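Local coordinates for FHA domain-containing protein FhaA (Mycobacterium tuberculosis, PDB 3PO8) that regulates cell growth and peptidoglycan synthesis by binding MviN, and recognises phosphorylated partners, MviN and the kinase PknB among them, through this FHA domain, at residues S24-R29 and S43-E48; F35-T40 and G88-I93. All coordinates share one frame; numbering follows the deposited sequence.

Contact 1 of 2, residues S24-R29 and S43-E48; sequences SNIIGR and SRRHLE. With PO4 (phosphate ion), chain B.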
ATOM      1  N   SER A  24       5.275 -10.559  -1.827  1.00 14.68           N
ATOM      2  CA  SER A  24       5.641  -9.180  -1.651  1.00 15.61           C
ATOM      3  C   SER A  24       5.030  -8.294  -2.742  1.00 14.37           C
ATOM      4  O   SER A  24       5.071  -8.630  -3.924  1.00 16.81           O
ATOM      5  CB  SER A  24       7.156  -9.076  -1.672  1.00 17.14           C
ATOM      6  OG  SER A  24       7.569  -7.752  -1.831  1.00 21.94           O
ATOM      7  N   ASN A  25       4.466  -7.166  -2.331  1.00 12.32           N
ATOM      8  CA  ASN A  25       3.876  -6.185  -3.237  1.00 12.11           C
ATOM      9  C   ASN A  25       4.484  -4.834  -2.955  1.00 11.64           C
ATOM     10  O   ASN A  25       4.203  -4.262  -1.897  1.00 11.66           O
ATOM     11  CB  ASN A  25       2.358  -6.080  -3.014  1.00 11.75           C
ATOM     12  CG  ASN A  25       1.620  -7.376  -3.269  1.00 11.54           C
ATOM     13  OD1 ASN A  25       1.040  -7.561  -4.337  1.00 11.54           O
ATOM     14  ND2 ASN A  25       1.634  -8.279  -2.294  1.00 11.55           N
ATOM     15  N   ILE A  26       5.323  -4.335  -3.851  1.00 11.70           N
ATOM     16  CA  ILE A  26       6.038  -3.087  -3.617  1.00 12.00           C
ATOM     17  C   ILE A  26       5.280  -1.908  -4.190  1.00 11.69           C
ATOM     18  O   ILE A  26       4.840  -1.926  -5.328  1.00 11.33           O
ATOM     19  CB  ILE A  26       7.453  -3.134  -4.269  1.00 13.83           C
ATOM     20  CG1 ILE A  26       8.256  -4.319  -3.704  1.00 16.93           C
ATOM     21  CG2 ILE A  26       8.195  -1.774  -4.170  1.00 15.48           C
ATOM     22  CD1 ILE A  26       8.628  -4.222  -2.255  1.00 20.61           C
ATOM     23  N   ILE A  27       5.103  -0.882  -3.364  1.00 10.82           N
ATOM     24  CA  ILE A  27       4.552   0.394  -3.794  1.00 11.23           C
ATOM     25  C   ILE A  27       5.683   1.396  -3.839  1.00 10.96           C
ATOM     26  O   ILE A  27       6.463   1.502  -2.900  1.00 11.09           O
ATOM     27  CB  ILE A  27       3.462   0.888  -2.822  1.00 11.63           C
ATOM     28  CG1 ILE A  27       2.319  -0.094  -2.721  1.00 13.87           C
ATOM     29  CG2 ILE A  27       2.944   2.239  -3.243  1.00 13.56           C
ATOM     30  CD1 ILE A  27       1.368   0.300  -1.647  1.00 20.36           C
ATOM     31  N   GLY A  28       5.766   2.156  -4.921  1.00 10.23           N
ATOM     32  CA  GLY A  28       6.808   3.162  -5.048  1.00 10.89           C
ATOM     33  C   GLY A  28       6.681   3.894  -6.334  1.00 11.32           C
ATOM     34  O   GLY A  28       5.751   3.669  -7.089  1.00 11.64           O
ATOM     35  N   ARG A  29       7.639   4.769  -6.570  1.00 11.89           N
ATOM     36  CA  ARG A  29       7.662   5.581  -7.768  1.00 12.70           C
ATOM     37  C   ARG A  29       8.412   4.882  -8.904  1.00 13.59           C
ATOM     38  O   ARG A  29       8.253   5.273 -10.085  1.00 14.35           O
ATOM     39  CB  ARG A  29       8.333   6.913  -7.424  1.00 14.04           C
ATOM     40  CG  ARG A  29       8.489   7.880  -8.573  1.00 17.42           C
ATOM     41  CD  ARG A  29       8.785   9.276  -8.119  1.00 21.59           C
ATOM     42  NE  ARG A  29       9.654   9.272  -6.969  1.00 25.30           N
ATOM     43  CZ  ARG A  29      10.979   9.191  -6.996  1.00 27.06           C
ATOM     44  NH1 ARG A  29      11.648   9.146  -8.145  1.00 29.93           N
ATOM     45  NH2 ARG A  29      11.639   9.176  -5.843  1.00 26.74           N
ATOM     46  N   SER A  43       9.195   7.295  -2.489  1.00 11.33           N
ATOM     47  CA  SER A  43      10.499   6.716  -2.820  1.00 11.29           C
ATOM     48  C   SER A  43      10.351   5.704  -3.958  1.00 11.83           C
ATOM     49  O   SER A  43       9.255   5.227  -4.238  1.00 12.01           O
ATOM     50  CB  SER A  43      11.147   6.076  -1.597  1.00 11.26           C
ATOM     51  OG  SER A  43      11.522   7.078  -0.689  1.00 14.73           O
ATOM     52  N   ARG A  44      11.456   5.392  -4.627  1.00 12.82           N
ATOM     53  CA  ARG A  44      11.424   4.447  -5.750  1.00 13.71           C
ATOM     54  C   ARG A  44      10.814   3.112  -5.284  1.00 13.54           C
ATOM     55  O   ARG A  44       9.954   2.542  -5.943  1.00 13.65           O
ATOM     56  CB  ARG A  44      12.819   4.266  -6.342  1.00 15.43           C
ATOM     57  CG  ARG A  44      13.220   5.434  -7.195  1.00 19.14           C
ATOM     58  CD  ARG A  44      14.699   5.401  -7.472  1.00 24.04           C
ATOM     59  NE  ARG A  44      15.448   6.030  -6.384  1.00 28.79           N
ATOM     60  CZ  ARG A  44      16.764   5.921  -6.210  1.00 33.10           C
ATOM     61  NH1 ARG A  44      17.505   5.198  -7.049  1.00 34.89           N
ATOM     62  NH2 ARG A  44      17.350   6.539  -5.189  1.00 34.21           N
ATOM     63  N   ARG A  45      11.285   2.620  -4.149  1.00 13.69           N
ATOM     64  CA  ARG A  45      10.668   1.467  -3.467  1.00 13.78           C
ATOM     65  C   ARG A  45      10.321   1.961  -2.073  1.00 11.80           C
ATOM     66  O   ARG A  45      11.193   2.128  -1.225  1.00 13.62           O
ATOM     67  CB  ARG A  45      11.646   0.301  -3.401  1.00 14.47           C
ATOM     68  CG  ARG A  45      12.079  -0.161  -4.776  1.00 17.73           C
ATOM     69  CD  ARG A  45      13.085  -1.318  -4.684  1.00 24.26           C
ATOM     70  NE  ARG A  45      12.382  -2.586  -4.545  1.00 29.36           N
ATOM     71  CZ  ARG A  45      12.958  -3.777  -4.379  1.00 33.41           C
ATOM     72  NH1 ARG A  45      14.283  -3.902  -4.313  1.00 35.56           N
ATOM     73  NH2 ARG A  45      12.196  -4.856  -4.276  1.00 34.85           N
ATOM     74  N   HIS A  46       9.050   2.275  -1.855  1.00 10.90           N
ATOM     75  CA  HIS A  46       8.652   3.028  -0.678  1.00 10.55           C
ATOM     76  C   HIS A  46       8.156   2.168   0.458  1.00  9.87           C
ATOM     77  O   HIS A  46       8.547   2.361   1.616  1.00 11.00           O
ATOM     78  CB  HIS A  46       7.601   4.059  -1.055  1.00 10.52           C
ATOM     79  CG  HIS A  46       7.334   5.076   0.008  1.00 10.78           C
ATOM     80  ND1 HIS A  46       7.723   6.389  -0.125  1.00 11.65           N
ATOM     81  CD2 HIS A  46       6.663   4.994   1.179  1.00 12.60           C
ATOM     82  CE1 HIS A  46       7.335   7.066   0.940  1.00 11.02           C
ATOM     83  NE2 HIS A  46       6.690   6.242   1.752  1.00 10.89           N
ATOM     84  N   LEU A  47       7.245   1.252   0.150  1.00 10.01           N
ATOM     85  CA  LEU A  47       6.773   0.320   1.132  1.00 10.25           C
ATOM     86  C   LEU A  47       6.483  -0.985   0.451  1.00  9.67           C
ATOM     87  O   LEU A  47       6.335  -1.037  -0.764  1.00 10.66           O
ATOM     88  CB  LEU A  47       5.557   0.854   1.904  1.00 11.82           C
ATOM     89  CG  LEU A  47       4.296   1.122   1.096  1.00 11.91           C
ATOM     90  CD1 LEU A  47       3.443  -0.147   0.946  1.00 15.13           C
ATOM     91  CD2 LEU A  47       3.420   2.202   1.740  1.00 11.86           C
ATOM     92  N   GLU A  48       6.431  -2.049   1.251  1.00 10.36           N
ATOM     93  CA  GLU A  48       6.003  -3.343   0.791  1.00 11.90           C
ATOM     94  C   GLU A  48       4.793  -3.774   1.562  1.00 10.40           C
ATOM     95  O   GLU A  48       4.662  -3.461   2.728  1.00 11.29           O
ATOM     96  CB  GLU A  48       7.133  -4.361   0.935  1.00 13.76           C
ATOM     97  CG  GLU A  48       7.375  -4.945   2.275  1.00 17.57           C
ATOM     98  CD  GLU A  48       8.236  -6.232   2.240  1.00 19.96           C
ATOM     99  OE1 GLU A  48       8.288  -6.965   1.202  1.00 23.72           O
ATOM    100  OE2 GLU A  48       8.844  -6.495   3.290  1.00 26.53           O
TER
HETATM  101  P   PO4 B 101      14.382   7.448  -2.698  1.00 28.05           P
HETATM  102  O1  PO4 B 101      14.963   6.322  -1.871  1.00 30.60           O
HETATM  103  O2  PO4 B 101      15.562   8.293  -3.160  1.00 28.89           O
HETATM  104  O3  PO4 B 101      13.717   6.812  -3.891  1.00 29.64           O
HETATM  105  O4  PO4 B 101      13.473   8.313  -1.868  1.00 28.38           O
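I27 and L47 form an antiparallel hydrogen-bonded pair, and their side chains run alongside each other in the same direction. L47 chi1 (63°) sets CG between the backbone N and carbonyl carbon, 4.0 Å from I27 CB; farther out, L47 CD1 meets I27 CD1 at 3.4 Å, close for two methyls. I27 O accepts from both L47 N and H46 N, a classic beta bulge. In the loop before the strand, H46 ND1 takes the S43 N-H in the plane of the imidazole, N to ND1 2.9 Å, while NE2 bonds to G66 O. On the face carrying I26 and E48, I26 CD1 packs against E48 CB at 3.5 Å; the E48 carboxylate pairs with R50. S43 OG reaches phosphate O4 at 2.6 Å, R44 N and NE converge on O3, and R44 NH2 points almost straight at O2 (N-H...O 179°). T64 OG1 also binds the ion. R29 NH2 lies 3.7 Å from phosphate O3, with R29 NE held by V42 O. G28-R29 and S43-H46 match the GR and SxxH signatures of FHA domains, and the position of this phosphate, probably from the crystallisation liquor, is consistent with that of a bound phosphothreonine's phosphate.

Contact 2 of 2, residues F35-T40 and G88-I93; sequences FRLPDT and GHSEII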
ATOM      1  N   PHE A  35       2.814  -1.488  -7.642  1.00 11.61           N
ATOM      2  CA  PHE A  35       1.842  -0.395  -7.689  1.00 11.52           C
ATOM      3  C   PHE A  35       2.686   0.875  -7.705  1.00 10.63           C
ATOM      4  O   PHE A  35       3.320   1.243  -6.720  1.00 11.21           O
ATOM      5  CB  PHE A  35       0.901  -0.443  -6.481  1.00 11.71           C
ATOM      6  CG  PHE A  35      -0.319   0.430  -6.588  1.00 12.54           C
ATOM      7  CD1 PHE A  35      -0.903   0.751  -7.806  1.00 14.48           C
ATOM      8  CD2 PHE A  35      -0.940   0.871  -5.438  1.00 12.80           C
ATOM      9  CE1 PHE A  35      -2.066   1.530  -7.858  1.00 15.61           C
ATOM     10  CE2 PHE A  35      -2.101   1.624  -5.485  1.00 15.36           C
ATOM     11  CZ  PHE A  35      -2.653   1.955  -6.700  1.00 15.25           C
ATOM     12  N   ARG A  36       2.728   1.498  -8.872  1.00 11.39           N
ATOM     13  CA  ARG A  36       3.652   2.584  -9.161  1.00 11.28           C
ATOM     14  C   ARG A  36       2.926   3.922  -9.074  1.00 11.38           C
ATOM     15  O   ARG A  36       1.891   4.106  -9.720  1.00 12.16           O
ATOM     16  CB  ARG A  36       4.271   2.373 -10.540  1.00 11.78           C
ATOM     17  CG  ARG A  36       5.374   3.346 -10.876  1.00 11.39           C
ATOM     18  CD  ARG A  36       5.884   3.069 -12.260  1.00 12.44           C
ATOM     19  NE  ARG A  36       7.043   3.881 -12.592  1.00 14.22           N
ATOM     20  CZ  ARG A  36       7.695   3.800 -13.737  1.00 15.41           C
ATOM     21  NH1 ARG A  36       7.335   2.918 -14.633  1.00 13.54           N
ATOM     22  NH2 ARG A  36       8.733   4.588 -13.957  1.00 16.78           N
ATOM     23  N   LEU A  37       3.452   4.847  -8.269  1.00 11.79           N
ATOM     24  CA  LEU A  37       2.795   6.140  -7.998  1.00 12.83           C
ATOM     25  C   LEU A  37       3.592   7.304  -8.597  1.00 12.43           C
ATOM     26  O   LEU A  37       4.787   7.424  -8.343  1.00 13.48           O
ATOM     27  CB  LEU A  37       2.627   6.377  -6.494  1.00 13.39           C
ATOM     28  CG  LEU A  37       1.908   5.306  -5.690  1.00 13.60           C
ATOM     29  CD1 LEU A  37       1.594   5.752  -4.268  1.00 15.18           C
ATOM     30  CD2 LEU A  37       0.661   4.840  -6.353  1.00 16.11           C
ATOM     31  N   PRO A  38       2.907   8.197  -9.330  1.00 13.49           N
ATOM     32  CA  PRO A  38       3.512   9.358  -9.950  1.00 14.49           C
ATOM     33  C   PRO A  38       3.572  10.526  -8.958  1.00 15.40           C
ATOM     34  O   PRO A  38       2.807  11.483  -9.045  1.00 16.15           O
ATOM     35  CB  PRO A  38       2.567   9.641 -11.100  1.00 14.87           C
ATOM     36  CG  PRO A  38       1.277   9.285 -10.572  1.00 14.42           C
ATOM     37  CD  PRO A  38       1.520   8.046  -9.792  1.00 13.21           C
ATOM     38  N   ASP A  39       4.450  10.380  -7.985  1.00 15.08           N
ATOM     39  CA  ASP A  39       4.515  11.271  -6.823  1.00 14.55           C
ATOM     40  C   ASP A  39       5.967  11.370  -6.434  1.00 15.39           C
ATOM     41  O   ASP A  39       6.579  10.382  -6.049  1.00 15.21           O
ATOM     42  CB  ASP A  39       3.655  10.654  -5.708  1.00 14.42           C
ATOM     43  CG  ASP A  39       3.557  11.519  -4.468  1.00 15.20           C
ATOM     44  OD1 ASP A  39       4.441  12.354  -4.217  1.00 18.10           O
ATOM     45  OD2 ASP A  39       2.575  11.360  -3.724  1.00 18.22           O
ATOM     46  N   THR A  40       6.537  12.571  -6.545  1.00 15.76           N
ATOM     47  CA  THR A  40       7.958  12.745  -6.282  1.00 16.09           C
ATOM     48  C   THR A  40       8.294  12.643  -4.799  1.00 15.63           C
ATOM     49  O   THR A  40       9.461  12.521  -4.434  1.00 18.14           O
ATOM     50  CB  THR A  40       8.486  14.083  -6.829  1.00 16.46           C
ATOM     51  OG1 THR A  40       7.711  15.159  -6.286  1.00 19.49           O
ATOM     52  CG2 THR A  40       8.407  14.074  -8.351  1.00 17.91           C
ATOM     53  N   GLY A  88       4.087  10.231   0.504  1.00 13.56           N
ATOM     54  CA  GLY A  88       4.204  11.414  -0.316  1.00 14.74           C
ATOM     55  C   GLY A  88       2.969  12.280  -0.203  1.00 15.34           C
ATOM     56  O   GLY A  88       2.544  12.637   0.894  1.00 16.79           O
ATOM     57  N   HIS A  89       2.396  12.606  -1.356  1.00 16.47           N
ATOM     58  CA  HIS A  89       1.188  13.381  -1.466  1.00 18.68           C
ATOM     59  C   HIS A  89      -0.001  12.474  -1.757  1.00 18.24           C
ATOM     60  O   HIS A  89      -1.097  12.947  -2.077  1.00 19.94           O
ATOM     61  CB  HIS A  89       1.351  14.404  -2.608  1.00 19.75           C
ATOM     62  CG  HIS A  89       2.650  15.159  -2.572  1.00 24.75           C
ATOM     63  ND1 HIS A  89       2.790  16.369  -1.929  1.00 29.71           N
ATOM     64  CD2 HIS A  89       3.868  14.867  -3.088  1.00 27.51           C
ATOM     65  CE1 HIS A  89       4.035  16.794  -2.058  1.00 30.18           C
ATOM     66  NE2 HIS A  89       4.710  15.898  -2.756  1.00 30.83           N
ATOM     67  N   SER A  90       0.206  11.164  -1.630  1.00 16.48           N
ATOM     68  CA  SER A  90      -0.767  10.179  -2.048  1.00 16.35           C
ATOM     69  C   SER A  90      -1.489   9.539  -0.862  1.00 15.02           C
ATOM     70  O   SER A  90      -0.937   9.429   0.244  1.00 15.46           O
ATOM     71  CB  SER A  90      -0.080   9.071  -2.848  1.00 16.39           C
ATOM     72  OG  SER A  90       0.520   9.555  -4.035  1.00 18.19           O
ATOM     73  N   GLU A  91      -2.710   9.079  -1.113  1.00 14.27           N
ATOM     74  CA  GLU A  91      -3.536   8.405  -0.115  1.00 14.74           C
ATOM     75  C   GLU A  91      -4.093   7.160  -0.748  1.00 13.23           C
ATOM     76  O   GLU A  91      -4.653   7.215  -1.835  1.00 14.52           O
ATOM     77  CB  GLU A  91      -4.690   9.301   0.353  1.00 16.06           C
ATOM     78  CG  GLU A  91      -4.260  10.656   0.870  1.00 21.37           C
ATOM     79  CD  GLU A  91      -5.390  11.380   1.600  1.00 25.98           C
ATOM     80  OE1 GLU A  91      -6.566  10.956   1.462  1.00 31.85           O
ATOM     81  OE2 GLU A  91      -5.101  12.371   2.310  1.00 31.00           O
ATOM     82  N   ILE A  92      -3.938   6.034  -0.057  1.00 12.23           N
ATOM     83  CA  ILE A  92      -4.424   4.749  -0.533  1.00 12.00           C
ATOM     84  C   ILE A  92      -5.391   4.142   0.462  1.00 11.60           C
ATOM     85  O   ILE A  92      -5.063   3.980   1.634  1.00 12.25           O
ATOM     86  CB  ILE A  92      -3.267   3.799  -0.744  1.00 11.90           C
ATOM     87  CG1 ILE A  92      -2.392   4.300  -1.893  1.00 14.25           C
ATOM     88  CG2 ILE A  92      -3.770   2.389  -1.023  1.00 13.53           C
ATOM     89  CD1 ILE A  92      -1.075   3.571  -2.061  1.00 15.47           C
ATOM     90  N   ILE A  93      -6.582   3.800  -0.003  1.00 11.64           N
ATOM     91  CA  ILE A  93      -7.601   3.161   0.818  1.00 12.58           C
ATOM     92  C   ILE A  93      -7.507   1.651   0.666  1.00 11.42           C
ATOM     93  O   ILE A  93      -7.491   1.124  -0.449  1.00 11.64           O
ATOM     94  CB  ILE A  93      -9.022   3.616   0.403  1.00 13.31           C
ATOM     95  CG1 ILE A  93      -9.115   5.157   0.435  1.00 16.59           C
ATOM     96  CG2 ILE A  93     -10.074   3.003   1.313  1.00 15.68           C
ATOM     97  CD1 ILE A  93     -10.303   5.741  -0.297  1.00 19.93           C
TER
HETATM   98  O   HOH W   1       7.769  16.081  -3.515  1.00 36.90           O
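In the beta sandwich of the FHA domain, this contact joins the two sheets: the 35-36 strand, at the edge of one, and the loop after it meet the start of the 90-98 strand in the other. Its inner part is apolar. I92 CD1 touches both F35 CE2 and L37 CD1, each at 4.1 Å. The side chains of F35 and I92 run antiparallel to each other as they pass, and L37 CD2 sits over the centre of the F35 ring, 4.2 Å above its plane. L8 and L10 of the 4-10 strand, I27 and L87 also touch I92, making this part of the core between the sheets. L37 CD1 also meets S90 OG, so the leucine borders the polar outer end.

There the chain turns through an inverse gamma turn centred on P38, and D39 carries the polar contact. With its CG anti to the backbone N (chi1 -176°), the carboxylate reaches across to H89 and S90. OD1 accepts from G41 N, which ties the group to its own loop as well. Farther out, a water in the imidazole plane links H89 NE2 and T40 OG1. The positive phi of G88 (52°) begins the turn into H89, and G88 C lies 3.7 Å from D39 OD2. That oxygen is gripped twice: its syn lone pair receives H89 N at 2.7 Å, and its anti lone pair receives S90 OG at 2.8 Å.

How the contacts relate
From the N terminus, the chain runs through 24-29 and reaches 35-40 before returning at 43-48, where contact 1 closes a loop of 13 residues. The much longer excursion from 40 to 88, 47 residues, is closed by contact 2. Because 35-40 falls inside the first loop and 88-93 beyond it, the two closures cross. They share a sheet, in which the 23-28 strand lies between 35-36, its parallel neighbour, and 47-51, its antiparallel one. G28 O and L37 N, 2.8 Å apart, probably form a hydrogen bond that joins the contacts directly. Contact 1 thus pairs two strands within one sheet, while contact 2 connects that sheet to the other.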